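PDB 4UMG: protein LIN-41 from Caenorhabditis elegans, which is a TRIM-NHL family protein that controls the onset of developmental plasticity, here represented by its filamin domain. Local coordinates for residues A[112-116]-A[117-121]. Sequence-based numbering, arbitrary orientation.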
ATOM      1  N   ASN A 112       1.893  -5.586   1.796  1.00 23.26           N
ATOM      2  CA  ASN A 112       2.515  -5.157   3.063  1.00 22.10           C
ATOM      3  C   ASN A 112       3.155  -3.785   2.856  1.00 26.31           C
ATOM      4  O   ASN A 112       3.763  -3.556   1.825  1.00 25.65           O
ATOM      5  CB  ASN A 112       3.503  -6.200   3.656  1.00 21.65           C
ATOM      6  CG  ASN A 112       3.680  -6.053   5.170  1.00 32.03           C
ATOM      7  OD1 ASN A 112       3.140  -5.133   5.770  1.00 26.73           O
ATOM      8  ND2 ASN A 112       4.412  -6.968   5.839  1.00 28.69           N
ATOM      9  N   ILE A 113       2.974  -2.844   3.813  1.00 24.00           N
ATOM     10  CA  ILE A 113       3.580  -1.521   3.706  1.00 23.07           C
ATOM     11  C   ILE A 113       4.288  -1.299   5.036  1.00 28.65           C
ATOM     12  O   ILE A 113       3.666  -1.456   6.082  1.00 25.93           O
ATOM     13  CB  ILE A 113       2.532  -0.424   3.438  1.00 27.28           C
ATOM     14  CG1 ILE A 113       1.672  -0.757   2.188  1.00 28.54           C
ATOM     15  CG2 ILE A 113       3.214   0.963   3.301  1.00 28.42           C
ATOM     16  CD1 ILE A 113       0.225  -0.134   2.273  1.00 31.91           C
ATOM     17  N   LEU A 114       5.608  -1.032   4.974  1.00 28.28           N
ATOM     18  CA  LEU A 114       6.485  -0.873   6.118  1.00 28.56           C
ATOM     19  C   LEU A 114       6.984   0.541   6.226  1.00 32.00           C
ATOM     20  O   LEU A 114       7.479   1.101   5.251  1.00 32.38           O
ATOM     21  CB  LEU A 114       7.715  -1.798   6.012  1.00 29.02           C
ATOM     22  CG  LEU A 114       7.550  -3.281   5.662  1.00 35.10           C
ATOM     23  CD1 LEU A 114       8.906  -3.980   5.743  1.00 37.13           C
ATOM     24  CD2 LEU A 114       6.599  -3.994   6.578  1.00 38.31           C
ATOM     25  N   VAL A 115       6.853   1.123   7.418  1.00 29.59           N
ATOM     26  CA  VAL A 115       7.368   2.458   7.682  1.00 29.28           C
ATOM     27  C   VAL A 115       8.481   2.232   8.700  1.00 29.25           C
ATOM     28  O   VAL A 115       8.229   1.656   9.765  1.00 28.20           O
ATOM     29  CB  VAL A 115       6.268   3.442   8.201  1.00 34.74           C
ATOM     30  CG1 VAL A 115       6.884   4.607   8.962  1.00 36.13           C
ATOM     31  CG2 VAL A 115       5.427   3.956   7.038  1.00 34.60           C
ATOM     32  N   LYS A 116       9.728   2.567   8.310  1.00 27.42           N
ATOM     33  CA  LYS A 116      10.943   2.389   9.139  1.00 29.43           C
ATOM     34  C   LYS A 116      11.103   0.917   9.554  1.00 32.87           C
ATOM     35  O   LYS A 116      11.512   0.606  10.681  1.00 32.91           O
ATOM     36  CB  LYS A 116      10.964   3.322  10.347  1.00 33.28           C
ATOM     37  CG  LYS A 116      10.990   4.801   9.984  1.00 38.69           C
ATOM     38  CD  LYS A 116      10.849   5.623  11.259  1.00 39.00           C
ATOM     39  CE  LYS A 116      10.823   7.099  10.962  1.00 46.95           C
ATOM     40  NZ  LYS A 116      10.412   7.880  12.158  1.00 55.41           N
ATOM     41  N   GLY A 117      10.717   0.033   8.644  1.00 29.41           N
ATOM     42  CA  GLY A 117      10.838  -1.408   8.867  1.00 27.79           C
ATOM     43  C   GLY A 117       9.722  -2.039   9.653  1.00 29.83           C
ATOM     44  O   GLY A 117       9.808  -3.211   9.994  1.00 29.36           O
ATOM     45  N   THR A 118       8.662  -1.293   9.940  1.00 26.17           N
ATOM     46  CA  THR A 118       7.539  -1.831  10.705  1.00 25.27           C
ATOM     47  C   THR A 118       6.251  -1.783   9.896  1.00 26.19           C
ATOM     48  O   THR A 118       5.931  -0.716   9.387  1.00 24.86           O
ATOM     49  CB  THR A 118       7.351  -1.018  12.024  1.00 29.33           C
ATOM     50  OG1 THR A 118       8.508  -1.183  12.838  1.00 31.79           O
ATOM     51  CG2 THR A 118       6.085  -1.440  12.794  1.00 27.78           C
ATOM     52  N   PRO A 119       5.441  -2.866   9.856  1.00 24.78           N
ATOM     53  CA  PRO A 119       4.161  -2.807   9.109  1.00 24.84           C
ATOM     54  C   PRO A 119       3.249  -1.702   9.612  1.00 30.04           C
ATOM     55  O   PRO A 119       3.148  -1.499  10.843  1.00 29.05           O
ATOM     56  CB  PRO A 119       3.523  -4.173   9.371  1.00 26.73           C
ATOM     57  CG  PRO A 119       4.715  -5.095   9.643  1.00 31.29           C
ATOM     58  CD  PRO A 119       5.680  -4.214  10.417  1.00 28.04           C
ATOM     59  N   ILE A 120       2.591  -0.983   8.677  1.00 25.64           N
ATOM     60  CA  ILE A 120       1.676   0.078   9.091  1.00 27.21           C
ATOM     61  C   ILE A 120       0.406  -0.521   9.645  1.00 31.09           C
ATOM     62  O   ILE A 120       0.214  -1.734   9.542  1.00 28.38           O
ATOM     63  CB  ILE A 120       1.399   1.082   7.963  1.00 29.32           C
ATOM     64  CG1 ILE A 120       0.661   0.415   6.739  1.00 29.92           C
ATOM     65  CG2 ILE A 120       2.709   1.785   7.575  1.00 30.53           C
ATOM     66  CD1 ILE A 120       0.047   1.403   5.737  1.00 29.68           C
ATOM     67  N   SER A 121      -0.504   0.333  10.182  1.00 31.34           N
ATOM     68  CA  SER A 121      -1.757  -0.202  10.721  1.00 31.76           C
ATOM     69  C   SER A 121      -2.513  -0.937   9.620  1.00 34.29           C
ATOM     70  O   SER A 121      -2.628  -0.445   8.497  1.00 33.79           O
ATOM     71  CB  SER A 121      -2.617   0.920  11.301  1.00 39.69           C
ATOM     72  OG  SER A 121      -3.046   1.781  10.267  1.00 54.95           O
TER
HETATM   73  O   HOH W   1      10.265   0.473   5.785  1.00 29.73           O
HETATM   74  O   HOH W   2       9.229   1.623  12.769  1.00 38.63           O
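With chi1 at 64°, Ile-120 holds CG1 between its backbone N and carbonyl carbon, which brings CD1 up against Ile-113 while CG2 is left to meet Val-115. CD1 of Ile-120 lies 3.8 Å from CD1 of Ile-113, the two side chains crossing at a slant. On its other branch, CG2 of Ile-120 comes within 3.5 Å of CG2 of Val-115, and here the side chains run nearly perpendicular. All three are buried, and an alanine in place of Ile-120 would probably open a gap beside Ile-113 and Val-115, both branches that touch them being lost. On the opposite face of the hairpin, Leu-114 packs with Pro-119: its CD2 rests 3.8 Å from CG of the proline ring, and Asn-112 brings OD1 up to CB of the same ring from two residues further back along the strand. The backbone fixes this register. Ile-120 N donates to Ile-113 O at 2.8 Å, approaching close to the line of the C=O bond. Nearer the turn, Val-115 and Thr-118 pair through both their N-H groups; the bond from Thr-118 N to Val-115 O, 3.0 Å long, reaches the oxygen from well above the carbonyl plane. One water accepts from Gly-117 N and gives a weak bond to Leu-114 O, while another links Val-115 O with Thr-118 OG1. Lys-116 and Gly-117 occupy the corners with positive phi, and the lysine NZ leaves the hairpin to bond Ser-3 O and Pro-5 O. Strand 73-78 flanks Asn-112 to Val-115 on their other edge. This is a tight two-residue beta hairpin closed by a type I' turn, joining strands 107-115 and 118-130 of the immunoglobulin-like filamin repeat.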